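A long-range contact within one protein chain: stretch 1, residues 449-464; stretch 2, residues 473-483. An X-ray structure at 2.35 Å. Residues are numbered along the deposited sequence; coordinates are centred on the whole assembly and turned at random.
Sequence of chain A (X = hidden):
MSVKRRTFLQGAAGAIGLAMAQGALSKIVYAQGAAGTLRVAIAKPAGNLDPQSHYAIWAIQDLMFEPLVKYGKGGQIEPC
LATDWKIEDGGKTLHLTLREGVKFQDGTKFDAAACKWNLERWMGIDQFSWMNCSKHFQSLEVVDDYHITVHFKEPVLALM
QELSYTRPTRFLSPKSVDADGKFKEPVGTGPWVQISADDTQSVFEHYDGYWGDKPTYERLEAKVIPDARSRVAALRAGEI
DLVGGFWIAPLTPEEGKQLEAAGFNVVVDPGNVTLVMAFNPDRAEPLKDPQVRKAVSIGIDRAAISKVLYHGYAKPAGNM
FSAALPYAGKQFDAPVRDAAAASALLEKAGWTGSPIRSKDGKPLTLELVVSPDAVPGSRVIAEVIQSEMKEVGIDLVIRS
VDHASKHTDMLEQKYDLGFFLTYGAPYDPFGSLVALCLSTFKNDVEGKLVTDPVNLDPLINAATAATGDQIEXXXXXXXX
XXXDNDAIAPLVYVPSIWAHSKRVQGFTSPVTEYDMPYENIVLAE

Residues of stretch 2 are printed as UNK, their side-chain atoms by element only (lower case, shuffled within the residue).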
# COMPACT_ATOMS: atom_id res chain seq x y z
N LEU A 449 2.37 -9.22 -14.43
CA LEU A 449 3.77 -9.54 -14.10
C LEU A 449 4.23 -10.89 -14.65
O LEU A 449 5.27 -11.00 -15.31
CB LEU A 449 3.92 -9.56 -12.58
CG LEU A 449 5.13 -8.91 -11.90
CD1 LEU A 449 5.48 -7.56 -12.47
CD2 LEU A 449 4.82 -8.81 -10.41
N VAL A 450 3.45 -11.91 -14.38
CA VAL A 450 3.83 -13.25 -14.77
C VAL A 450 2.60 -14.14 -14.88
O VAL A 450 1.74 -14.13 -14.00
CB VAL A 450 4.85 -13.80 -13.75
CG1 VAL A 450 4.35 -13.62 -12.33
CG2 VAL A 450 5.15 -15.26 -14.03
N THR A 451 2.49 -14.89 -15.97
CA THR A 451 1.32 -15.76 -16.16
C THR A 451 1.76 -17.17 -16.52
O THR A 451 2.18 -17.42 -17.65
CB THR A 451 0.38 -15.24 -17.27
OG1 THR A 451 1.14 -14.87 -18.44
CG2 THR A 451 -0.41 -14.04 -16.75
N ASP A 452 1.68 -18.07 -15.54
CA ASP A 452 1.89 -19.49 -15.80
C ASP A 452 0.69 -20.27 -15.25
O ASP A 452 0.62 -20.62 -14.07
CB ASP A 452 3.20 -19.96 -15.19
CG ASP A 452 3.70 -21.28 -15.78
OD1 ASP A 452 2.95 -21.99 -16.50
OD2 ASP A 452 4.85 -21.62 -15.52
N PRO A 453 -0.30 -20.52 -16.12
CA PRO A 453 -1.49 -21.28 -15.75
C PRO A 453 -1.18 -22.66 -15.18
O PRO A 453 -1.79 -23.08 -14.20
CB PRO A 453 -2.23 -21.44 -17.08
CG PRO A 453 -1.84 -20.22 -17.84
CD PRO A 453 -0.39 -19.99 -17.49
N VAL A 454 -0.25 -23.37 -15.78
CA VAL A 454 -0.09 -24.75 -15.34
C VAL A 454 0.65 -24.72 -14.00
O VAL A 454 0.30 -25.48 -13.10
CB VAL A 454 0.53 -25.70 -16.39
CG1 VAL A 454 -0.16 -25.56 -17.74
CG2 VAL A 454 2.01 -25.46 -16.52
N ASN A 455 1.62 -23.82 -13.85
CA ASN A 455 2.54 -23.89 -12.69
C ASN A 455 2.24 -22.99 -11.53
O ASN A 455 2.38 -23.41 -10.38
CB ASN A 455 3.96 -23.68 -13.14
CG ASN A 455 4.43 -24.76 -14.08
OD1 ASN A 455 4.59 -24.53 -15.29
ND2 ASN A 455 4.61 -25.97 -13.55
N LEU A 456 1.87 -21.74 -11.82
CA LEU A 456 1.71 -20.74 -10.78
C LEU A 456 0.27 -20.59 -10.28
O LEU A 456 0.01 -20.40 -9.08
CB LEU A 456 2.16 -19.39 -11.29
CG LEU A 456 2.26 -18.26 -10.26
CD1 LEU A 456 3.10 -18.67 -9.07
CD2 LEU A 456 2.82 -16.98 -10.88
N ASP A 457 -0.67 -20.62 -11.21
CA ASP A 457 -2.06 -20.49 -10.82
C ASP A 457 -2.40 -21.43 -9.68
O ASP A 457 -2.88 -20.99 -8.64
CB ASP A 457 -3.00 -20.66 -12.02
CG ASP A 457 -3.01 -19.41 -12.91
OD1 ASP A 457 -2.32 -18.38 -12.59
OD2 ASP A 457 -3.70 -19.46 -13.94
N PRO A 458 -2.09 -22.71 -9.83
CA PRO A 458 -2.44 -23.63 -8.76
C PRO A 458 -1.92 -23.21 -7.40
O PRO A 458 -2.56 -23.42 -6.39
CB PRO A 458 -1.79 -24.94 -9.22
CG PRO A 458 -1.81 -24.86 -10.69
CD PRO A 458 -1.55 -23.41 -11.01
N LEU A 459 -0.76 -22.60 -7.37
CA LEU A 459 -0.13 -22.24 -6.11
C LEU A 459 -0.80 -20.99 -5.58
O LEU A 459 -1.03 -20.87 -4.38
CB LEU A 459 1.35 -21.97 -6.33
CG LEU A 459 2.13 -23.12 -6.95
CD1 LEU A 459 3.53 -22.63 -7.35
CD2 LEU A 459 2.18 -24.30 -5.98
N ILE A 460 -1.13 -20.07 -6.48
CA ILE A 460 -1.88 -18.87 -6.03
C ILE A 460 -3.26 -19.25 -5.49
O ILE A 460 -3.62 -18.82 -4.39
CB ILE A 460 -1.99 -17.78 -7.12
CG1 ILE A 460 -0.59 -17.28 -7.52
CG2 ILE A 460 -2.83 -16.60 -6.62
CD1 ILE A 460 -0.60 -16.40 -8.75
N ASN A 461 -4.00 -20.08 -6.25
CA ASN A 461 -5.31 -20.60 -5.82
C ASN A 461 -5.29 -21.30 -4.47
O ASN A 461 -6.19 -21.13 -3.63
CB ASN A 461 -5.87 -21.57 -6.88
CG ASN A 461 -6.30 -20.85 -8.16
OD1 ASN A 461 -6.75 -19.68 -8.16
ND2 ASN A 461 -6.19 -21.56 -9.28
N ALA A 462 -4.26 -22.10 -4.24
CA ALA A 462 -4.13 -22.81 -2.97
C ALA A 462 -3.90 -21.79 -1.87
O ALA A 462 -4.51 -21.86 -0.81
CB ALA A 462 -3.00 -23.82 -3.04
N ALA A 463 -3.04 -20.82 -2.12
CA ALA A 463 -2.81 -19.76 -1.13
C ALA A 463 -4.07 -18.94 -0.81
O ALA A 463 -4.31 -18.57 0.35
CB ALA A 463 -1.71 -18.86 -1.61
N THR A 464 -4.87 -18.63 -1.84
CA THR A 464 -6.11 -17.89 -1.62
C THR A 464 -7.13 -18.75 -0.89
O THR A 464 -8.02 -18.23 -0.20
CB THR A 464 -6.70 -17.28 -2.92
OG1 THR A 464 -6.96 -18.28 -3.89
CG2 THR A 464 -5.70 -16.24 -3.50
N UNK A 473 2.86 -21.06 5.02
CA UNK A 473 3.54 -22.04 4.18
C UNK A 473 2.84 -22.24 2.85
O UNK A 473 3.47 -22.70 1.91
c UNK A 473 2.14 -21.73 6.13
c UNK A 473 2.24 -23.21 5.82
c UNK A 473 3.49 -23.34 5.03
N UNK A 474 1.54 -21.95 2.74
CA UNK A 474 0.91 -22.13 1.43
C UNK A 474 1.42 -20.99 0.53
O UNK A 474 1.89 -21.23 -0.60
o UNK A 474 -1.03 -23.12 2.47
c UNK A 474 -0.63 -22.16 1.49
c UNK A 474 -1.21 -22.57 0.14
N UNK A 475 1.38 -19.78 1.04
CA UNK A 475 1.84 -18.64 0.26
C UNK A 475 3.36 -18.70 0.04
O UNK A 475 3.84 -18.19 -0.97
c UNK A 475 2.42 -16.90 1.97
c UNK A 475 1.43 -17.31 0.88
c UNK A 475 1.34 -16.24 -0.20
c UNK A 475 0.62 -15.00 0.23
N UNK A 476 4.10 -19.35 0.94
CA UNK A 476 5.55 -19.44 0.77
C UNK A 476 5.89 -20.15 -0.53
O UNK A 476 6.92 -19.89 -1.14
n UNK A 476 9.10 -18.56 0.70
c UNK A 476 6.19 -20.16 1.95
c UNK A 476 7.72 -20.17 1.92
c UNK A 476 8.32 -18.78 1.77
o UNK A 476 8.07 -17.91 2.60
N UNK A 477 5.01 -21.03 -0.98
CA UNK A 477 5.24 -21.79 -2.19
C UNK A 477 5.09 -20.93 -3.43
O UNK A 477 5.79 -21.14 -4.43
c UNK A 477 3.31 -25.05 -1.35
c UNK A 477 3.91 -26.07 -2.30
c UNK A 477 4.28 -22.97 -2.29
c UNK A 477 4.29 -23.92 -1.10
n UNK A 477 2.88 -26.98 -2.85
N UNK A 478 4.19 -19.95 -3.38
CA UNK A 478 4.14 -18.98 -4.48
C UNK A 478 5.53 -18.30 -4.60
O UNK A 478 6.11 -18.27 -5.68
c UNK A 478 1.66 -18.68 -4.37
c UNK A 478 3.00 -17.96 -4.31
c UNK A 478 3.06 -16.88 -5.40
N UNK A 479 6.06 -17.84 -3.48
CA UNK A 479 7.33 -17.07 -3.47
C UNK A 479 8.53 -17.91 -3.86
O UNK A 479 9.44 -17.38 -4.50
c UNK A 479 7.59 -16.50 -2.08
c UNK A 479 6.52 -15.61 -1.54
c UNK A 479 6.18 -15.65 -0.19
c UNK A 479 5.88 -14.65 -2.36
c UNK A 479 4.60 -13.84 -0.52
c UNK A 479 5.22 -14.78 0.33
o UNK A 479 3.65 -12.96 -0.06
c UNK A 479 4.94 -13.77 -1.85
N UNK A 480 8.53 -19.21 -3.51
CA UNK A 480 9.62 -20.12 -3.92
C UNK A 480 9.59 -20.36 -5.40
O UNK A 480 10.61 -20.38 -6.07
c UNK A 480 9.53 -21.40 -1.72
o UNK A 480 9.08 -22.39 -1.09
c UNK A 480 9.53 -21.48 -3.24
o UNK A 480 9.97 -20.38 -1.14
N UNK A 481 8.39 -20.53 -5.93
CA UNK A 481 8.26 -20.67 -7.37
C UNK A 481 8.88 -19.49 -8.12
O UNK A 481 9.69 -19.64 -9.05
c UNK A 481 6.79 -20.77 -7.77
c UNK A 481 6.40 -18.70 -11.89
c UNK A 481 6.34 -19.62 -12.94
c UNK A 481 6.52 -21.39 -11.38
c UNK A 481 6.51 -19.12 -10.56
c UNK A 481 6.39 -20.97 -12.70
c UNK A 481 6.72 -22.56 -9.49
c UNK A 481 6.57 -20.49 -10.30
n UNK A 481 6.63 -22.65 -10.86
c UNK A 481 6.67 -21.26 -9.11
N UNK A 482 8.45 -18.31 -7.70
CA UNK A 482 8.86 -17.10 -8.40
C UNK A 482 10.39 -16.95 -8.35
O UNK A 482 11.02 -16.62 -9.36
c UNK A 482 6.17 -14.75 -6.88
c UNK A 482 8.21 -15.87 -7.76
c UNK A 482 6.71 -15.70 -7.94
c UNK A 482 6.38 -15.17 -9.32
N UNK A 483 10.93 -17.16 -7.16
CA UNK A 483 12.36 -17.07 -6.87
C UNK A 483 13.19 -18.17 -7.56
O UNK A 483 14.17 -17.85 -8.21
c UNK A 483 14.24 -16.81 -3.45
n UNK A 483 16.85 -18.07 -3.32
c UNK A 483 14.05 -17.06 -4.94
c UNK A 483 12.59 -17.11 -5.35
n UNK A 483 17.79 -16.02 -2.85
n UNK A 483 15.52 -16.14 -3.18
c UNK A 483 16.71 -16.75 -3.12
O HOH W 1 0.76 -22.50 -2.68

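Position 473 has three side-chain carbons that close a ring onto the backbone N. It does not reach stretch 1. It is Pro-473.

Position 474 has one carbon carrying one oxygen and one carbon. Its CA-to-CB bond points toward stretch 1, and its methyl lies against the backbone of Ala-462 and Ala-463. This is Thr-474. Its CG2 is 3.4 Å from Ala-462 C and 3.4 Å from Ala-463 N. Its OG1 is hydrogen-bonded elsewhere in the structure.

Position 475 has four carbons, forked at the first, with one arm two carbons long. It lies against Ala-463. That pattern is isoleucine, Ile-475. Ala-463 CB sits 4.0 Å from Ile-475 CA, so the small alanine side chain rests on the backbone here. The CA atoms of Ala-463 and Ile-475 are 5.0 Å apart.

Position 476 has three carbons, the third carrying one oxygen and one nitrogen. It makes no contact with stretch 1. The nitrogen at its end is hydrogen-bonded to a side-chain oxygen at position 480, one turn on. It is Gln-476.

Position 477 has four carbons in a row ending in nitrogen, and it is exposed. The chain runs past Leu-459. This is Lys-477. Its NZ is 4.2 Å from Leu-459 CD2.

Position 478 has one carbon carrying two more, three in all. It is buried against Leu-456, Leu-459, Ile-460 and Ala-463. This is Val-478. Its CG2 is 3.5 Å from Leu-459 O and 3.8 Å from Leu-459 CB. Its CG1 is 4.1 Å from Leu-456 CD1.

Position 479 has one carbon, then a ring of six carbons bearing one oxygen. Its CA-to-CB bond points away from stretch 1. It is Tyr-479.

Position 480 has two carbons, the second carrying two oxygens. It does not touch stretch 1. It is Asp-480. Gln-476 NE2 donates to Asp-480 OD1 at 2.7 Å.

Position 481 has one carbon, then fused five- and six-membered rings holding eight carbons and one nitrogen. The side chain meets Val-450, Asp-452, Asn-455, Leu-456 and Leu-459. Only one standard side chain fits: Trp-481. Leu-456 CB lies over one face of the ring. Asp-452 OD2 is at the edge, 3.3 Å from Trp-481 CZ2, and Val-450 CG2 is also near the ring plane. Leu-459 CD1 is 3.8 Å from Trp-481 CB.

Position 482 has four carbons, forked at the second. They meet Val-450 and Leu-456. It is Leu-482. Its CD2 is 3.9 Å from Val-450 CG1.

Position 483 has three carbons, a nitrogen, then a carbon carrying two more nitrogens. It is out of reach of stretch 1. It is Arg-483.

The two helices run nearly antiparallel, at 157°, with axes 8.3 Å apart at closest approach. No direct hydrogen bond crosses between them, so the contact is mainly apolar packing. Water 1 adds a polar bridge: it donates to Leu-459 O at 3.0 Å and to Thr-474 O at 2.7 Å. Trp-481 has the largest covered area and extends the contact to the loop before the first helix. Val-478 fills the middle, and Thr-474 packs at the other end.

Stretch 2, residues 473-483: PTIQKVYDWLR
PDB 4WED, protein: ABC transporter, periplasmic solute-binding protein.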